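Local coordinates for putative aldo/keto reductase (Salmonella enterica subsp. enterica serovar Typhimurium, PDB 4R9O), which probably works as an NADP-dependent oxidoreductase of the aldo/keto reductase family, although its substrate is not established, at residues C[32-37]-C[71-76]; C[232-237]-C[243-248]. All coordinates share one frame; numbering follows the deposited sequence.

Interaction 1 (C[32-37]-C[71-76]); sequences MSARQL and LTLAPH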
loop_
_atom_site.group_PDB
_atom_site.type_symbol
_atom_site.label_atom_id
_atom_site.label_comp_id
_atom_site.label_asym_id
_atom_site.label_seq_id
_atom_site.Cartn_x
_atom_site.Cartn_y
_atom_site.Cartn_z
ATOM N N MET C 32 18.050 -30.192 25.563
ATOM C CA MET C 32 18.494 -31.577 25.433
ATOM C C MET C 32 19.963 -31.747 25.810
ATOM O O MET C 32 20.805 -30.915 25.463
ATOM C CB MET C 32 18.287 -32.079 24.002
ATOM C CG MET C 32 16.880 -32.536 23.657
ATOM S SD MET C 32 16.817 -33.236 21.985
ATOM C CE MET C 32 15.078 -33.652 21.852
ATOM N N SER C 33 20.265 -32.825 26.525
ATOM C CA SER C 33 21.644 -33.252 26.711
ATOM C C SER C 33 22.149 -33.778 25.375
ATOM O O SER C 33 21.350 -34.071 24.478
ATOM C CB SER C 33 21.747 -34.341 27.777
ATOM O OG SER C 33 21.098 -35.514 27.327
ATOM N N ALA C 34 23.463 -33.911 25.236
ATOM C CA ALA C 34 24.014 -34.405 23.980
ATOM C C ALA C 34 23.511 -35.828 23.710
ATOM O O ALA C 34 23.243 -36.185 22.564
ATOM C CB ALA C 34 25.536 -34.359 24.006
ATOM N N ARG C 35 23.358 -36.622 24.773
ATOM C CA ARG C 35 22.876 -37.997 24.639
ATOM C C ARG C 35 21.405 -38.060 24.220
ATOM O O ARG C 35 21.017 -38.897 23.400
ATOM C CB ARG C 35 23.100 -38.770 25.943
ATOM C CG ARG C 35 24.372 -39.611 25.935
ATOM C CD ARG C 35 24.888 -39.908 27.346
ATOM N NE ARG C 35 25.719 -38.793 27.779
ATOM C CZ ARG C 35 27.037 -38.735 27.624
ATOM N NH1 ARG C 35 27.700 -39.758 27.096
ATOM N NH2 ARG C 35 27.694 -37.656 28.026
ATOM N N GLN C 36 20.587 -37.162 24.757
ATOM C CA GLN C 36 19.195 -37.083 24.335
ATOM C C GLN C 36 19.066 -36.645 22.872
ATOM O O GLN C 36 18.161 -37.083 22.161
ATOM C CB GLN C 36 18.420 -36.132 25.240
ATOM C CG GLN C 36 17.924 -36.785 26.521
ATOM C CD GLN C 36 17.283 -35.786 27.453
ATOM O OE1 GLN C 36 17.791 -34.677 27.628
ATOM N NE2 GLN C 36 16.153 -36.165 28.052
ATOM N N LEU C 37 19.976 -35.789 22.425
ATOM C CA LEU C 37 19.987 -35.352 21.035
ATOM C C LEU C 37 20.359 -36.513 20.105
ATOM O O LEU C 37 19.788 -36.664 19.023
ATOM C CB LEU C 37 20.954 -34.186 20.860
ATOM C CG LEU C 37 21.040 -33.550 19.480
ATOM C CD1 LEU C 37 19.639 -33.201 18.991
ATOM C CD2 LEU C 37 21.935 -32.321 19.553
ATOM N N LEU C 71 27.070 -35.656 17.316
ATOM C CA LEU C 71 27.802 -36.367 16.270
ATOM C C LEU C 71 29.118 -36.951 16.775
ATOM O O LEU C 71 29.599 -37.956 16.249
ATOM C CB LEU C 71 28.073 -35.442 15.080
ATOM C CG LEU C 71 26.849 -35.054 14.266
ATOM C CD1 LEU C 71 27.246 -34.278 13.002
ATOM C CD2 LEU C 71 26.017 -36.291 13.926
ATOM N N THR C 72 29.702 -36.321 17.790
ATOM C CA THR C 72 30.956 -36.799 18.345
ATOM C C THR C 72 30.710 -38.052 19.183
ATOM O O THR C 72 31.511 -38.974 19.162
ATOM C CB THR C 72 31.657 -35.715 19.193
ATOM O OG1 THR C 72 32.042 -34.622 18.349
ATOM C CG2 THR C 72 32.896 -36.275 19.875
ATOM N N LEU C 73 29.584 -38.092 19.888
ATOM C CA LEU C 73 29.203 -39.273 20.661
ATOM C C LEU C 73 28.764 -40.427 19.759
ATOM O O LEU C 73 28.873 -41.591 20.137
ATOM C CB LEU C 73 28.081 -38.938 21.642
ATOM C CG LEU C 73 28.412 -37.975 22.778
ATOM C CD1 LEU C 73 27.159 -37.622 23.558
ATOM C CD2 LEU C 73 29.468 -38.566 23.693
ATOM N N ALA C 74 28.263 -40.099 18.573
ATOM C CA ALA C 74 27.771 -41.113 17.643
ATOM C C ALA C 74 28.215 -40.818 16.208
ATOM O O ALA C 74 27.405 -40.393 15.383
ATOM C CB ALA C 74 26.253 -41.203 17.721
ATOM N N PRO C 75 29.508 -41.056 15.906
ATOM C CA PRO C 75 30.145 -40.669 14.636
ATOM C C PRO C 75 29.635 -41.428 13.417
ATOM O O PRO C 75 29.865 -40.985 12.293
ATOM C CB PRO C 75 31.624 -40.985 14.881
ATOM C CG PRO C 75 31.612 -42.042 15.917
ATOM C CD PRO C 75 30.465 -41.703 16.819
ATOM N N HIS C 76 28.950 -42.544 13.634
ATOM C CA HIS C 76 28.376 -43.310 12.534
ATOM C C HIS C 76 27.174 -42.589 11.919
ATOM O O HIS C 76 26.792 -42.872 10.784
ATOM C CB HIS C 76 27.966 -44.705 13.013
ATOM C CG HIS C 76 26.905 -44.691 14.070
ATOM N ND1 HIS C 76 27.163 -44.347 15.380
ATOM C CD2 HIS C 76 25.582 -44.974 14.009
ATOM C CE1 HIS C 76 26.044 -44.415 16.079
ATOM N NE2 HIS C 76 25.071 -44.797 15.272
#

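Interaction 2 (C[232-237]-C[243-248]); sequences ELSVIA and SSIEQV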
loop_
_atom_site.group_PDB
_atom_site.type_symbol
_atom_site.label_atom_id
_atom_site.label_comp_id
_atom_site.label_asym_id
_atom_site.label_seq_id
_atom_site.Cartn_x
_atom_site.Cartn_y
_atom_site.Cartn_z
ATOM N N GLU C 232 -11.265 -24.257 11.161
ATOM C CA GLU C 232 -11.639 -24.657 9.802
ATOM C C GLU C 232 -10.684 -25.739 9.285
ATOM O O GLU C 232 -11.082 -26.614 8.516
ATOM C CB GLU C 232 -11.654 -23.460 8.848
ATOM C CG GLU C 232 -12.790 -23.462 7.816
ATOM C CD GLU C 232 -12.528 -24.381 6.630
ATOM O OE1 GLU C 232 -11.359 -24.771 6.419
ATOM O OE2 GLU C 232 -13.496 -24.706 5.903
ATOM N N LEU C 233 -9.426 -25.678 9.707
ATOM C CA LEU C 233 -8.486 -26.756 9.424
ATOM C C LEU C 233 -8.936 -28.063 10.113
ATOM O O LEU C 233 -8.707 -29.157 9.593
ATOM C CB LEU C 233 -7.071 -26.368 9.874
ATOM C CG LEU C 233 -6.243 -25.475 8.933
ATOM C CD1 LEU C 233 -5.137 -24.727 9.695
ATOM C CD2 LEU C 233 -5.629 -26.309 7.827
ATOM N N SER C 234 -9.585 -27.940 11.269
ATOM C CA SER C 234 -10.059 -29.112 12.008
ATOM C C SER C 234 -11.236 -29.771 11.301
ATOM O O SER C 234 -11.420 -30.983 11.393
ATOM C CB SER C 234 -10.465 -28.741 13.435
ATOM O OG SER C 234 -9.336 -28.377 14.202
ATOM N N VAL C 235 -12.031 -28.965 10.603
ATOM C CA VAL C 235 -13.153 -29.481 9.824
ATOM C C VAL C 235 -12.648 -30.303 8.640
ATOM O O VAL C 235 -13.150 -31.390 8.343
ATOM C CB VAL C 235 -14.054 -28.340 9.305
ATOM C CG1 VAL C 235 -15.200 -28.904 8.473
ATOM C CG2 VAL C 235 -14.585 -27.511 10.467
ATOM N N ILE C 236 -11.646 -29.768 7.956
ATOM C CA ILE C 236 -11.056 -30.463 6.826
ATOM C C ILE C 236 -10.250 -31.678 7.285
ATOM O O ILE C 236 -10.213 -32.705 6.598
ATOM C CB ILE C 236 -10.197 -29.497 5.993
ATOM C CG1 ILE C 236 -11.135 -28.545 5.248
ATOM C CG2 ILE C 236 -9.299 -30.245 5.031
ATOM C CD1 ILE C 236 -10.461 -27.462 4.505
ATOM N N ALA C 237 -9.646 -31.579 8.463
ATOM C CA ALA C 237 -8.977 -32.730 9.066
ATOM C C ALA C 237 -9.965 -33.878 9.236
ATOM O O ALA C 237 -9.702 -34.999 8.795
ATOM C CB ALA C 237 -8.355 -32.361 10.397
ATOM N N SER C 243 -5.258 -37.178 11.746
ATOM C CA SER C 243 -5.029 -37.174 13.184
ATOM C C SER C 243 -4.957 -35.775 13.802
ATOM O O SER C 243 -5.276 -35.587 14.981
ATOM C CB SER C 243 -3.737 -37.929 13.493
ATOM O OG SER C 243 -3.221 -37.551 14.757
ATOM N N SER C 244 -4.542 -34.793 13.007
ATOM C CA SER C 244 -4.277 -33.460 13.532
ATOM C C SER C 244 -4.289 -32.430 12.414
ATOM O O SER C 244 -4.272 -32.788 11.236
ATOM C CB SER C 244 -2.931 -33.436 14.247
ATOM O OG SER C 244 -1.878 -33.668 13.327
ATOM N N ILE C 245 -4.314 -31.151 12.770
ATOM C CA ILE C 245 -4.346 -30.118 11.741
ATOM C C ILE C 245 -2.965 -29.871 11.138
ATOM O O ILE C 245 -2.870 -29.389 10.015
ATOM C CB ILE C 245 -4.919 -28.790 12.277
ATOM C CG1 ILE C 245 -4.021 -28.204 13.362
ATOM C CG2 ILE C 245 -6.332 -28.994 12.802
ATOM C CD1 ILE C 245 -4.465 -26.843 13.842
ATOM N N GLU C 246 -1.901 -30.202 11.870
ATOM C CA GLU C 246 -0.545 -30.067 11.330
ATOM C C GLU C 246 -0.414 -30.875 10.055
ATOM O O GLU C 246 0.217 -30.443 9.097
ATOM C CB GLU C 246 0.521 -30.537 12.330
ATOM C CG GLU C 246 0.597 -29.749 13.619
ATOM C CD GLU C 246 -0.204 -30.393 14.737
ATOM O OE1 GLU C 246 -1.388 -30.728 14.509
ATOM O OE2 GLU C 246 0.353 -30.567 15.843
ATOM N N GLN C 247 -1.006 -32.066 10.061
ATOM C CA GLN C 247 -1.012 -32.919 8.878
ATOM C C GLN C 247 -1.663 -32.245 7.692
ATOM O O GLN C 247 -1.196 -32.372 6.565
ATOM C CB GLN C 247 -1.739 -34.223 9.168
ATOM C CG GLN C 247 -0.900 -35.176 9.918
ATOM C CD GLN C 247 -1.695 -36.313 10.488
ATOM O OE1 GLN C 247 -1.386 -36.814 11.567
ATOM N NE2 GLN C 247 -2.734 -36.732 9.767
ATOM N N VAL C 248 -2.764 -31.554 7.955
ATOM C CA VAL C 248 -3.503 -30.877 6.897
ATOM C C VAL C 248 -2.653 -29.744 6.313
ATOM O O VAL C 248 -2.516 -29.635 5.103
ATOM C CB VAL C 248 -4.851 -30.333 7.414
ATOM C CG1 VAL C 248 -5.613 -29.612 6.294
ATOM C CG2 VAL C 248 -5.689 -31.477 7.989
#

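Interaction 1 (C[32-37]-C[71-76])
Leu73, at the end of helix 63-73, reaches across to Ala34 and Arg35 in the first turn of helix 34-46, joining two outer helices of the TIM barrel at its surface. The link is small, with 131 Å² buried over both sides, and wholly a matter of van der Waals packing.

Helix 34-46 itself begins with a capping box. Ser33 OG, at the N-cap, accepts from Gln36 N at 3.1 Å; in return Gln36 OE1 takes Ser33 N on a lone pair in its carbonyl plane, with an N-H...O angle of 172°. This secures the turn that carries Ala34 and Arg35.

Along 71-76, Leu71 packs on Leu77 and Leu81, while Thr72 OG1 is hydrogen-bonded to Gly68 O one turn back. Leu73 then makes the crossing. Its CG lies anti to the carbonyl carbon (chi1 -66°), and the two methyls at its end divide the work. CD1 rests 3.7 Å from Ala34 CB, a methyl-to-methyl touch, and also packs against one face of the Arg35 guanidinium, 4.1 Å above the centre of its plane. CD2 meets the same group at NH1 of Arg35, 4.0 Å away. The arginine chain bends at chi3 (-86°) to turn its flat end back over the leucine, and the long axes of the two side chains are roughly perpendicular.

Past Leu73 the chain leaves helical geometry at Ala74, which packs on Val38 further along helix 34-46. His76 then lies against Glu42, also on that helix, and the backbone carbonyl O of His76 receives a hydrogen bond from Lys80 NZ.

Interaction 2 (C[232-237]-C[243-248])
Backbones come close where Ser234 of helix 227-240 passes Ile245, their CA atoms 5.8 Å apart. Helices 227-240 and 245-254 form a helix-loop-helix unit, joined by a few residues, within the crossover from strand 210-212 to strand 261-264 of the TIM barrel. The interface is apolar and mostly buried, 294 Å² in all.

Ile245 packs on Leu233 and Ser234. With CG1 placed between its backbone N and carbonyl carbon (chi1 64°), its CG2 is left to lie against the other backbone: it comes 3.4 Å from Ser234 OG and 4.0 Å from Leu233 CB. The serine hydroxyl also makes a weak hydrogen bond to Arg230 O in its own helix.

One turn on, Val248 points its two methyls at three residues. CG1 touches Leu233 CD2 at 3.6 Å, where the two side chains run alongside each other, pointing opposite ways, and Ile236 CG2 at 3.9 Å, where they are nearly perpendicular.

Leu233 and Ile245 both extend to Leu220, a residue probably lining the NADP(+) site, while Leu233 and Ile236 also pack on Ile291 of helix 285-296. Directed away from segment 243-248, Glu232 and Val235 meet Thr92 of a second subunit.

At Ala237 the other methyl of the valine makes its contact: Val248 CG2 lies 3.7 Å from both the CA and the CB of that alanine.

Both contacts pack helices outside the barrel strands, but in separate regions: their centres lie 34 Å apart, the nearest atoms about 16 Å, and they do not touch. Interaction 1 joins helices 34-46 and 63-73, early in the chain; interaction 2 closes a pair inside a single crossover near its end. Their relation to the cofactor differs too. Interaction 1 sits at the surface, away from the probable active-site tyrosine and the NADP(+) site. Interaction 2 is next to the probable NADP(+) site, the Leu233 side chain being about 4 Å from that of Leu220, whereas Ser244 stays about 11 Å from Ser266, side chain to side chain.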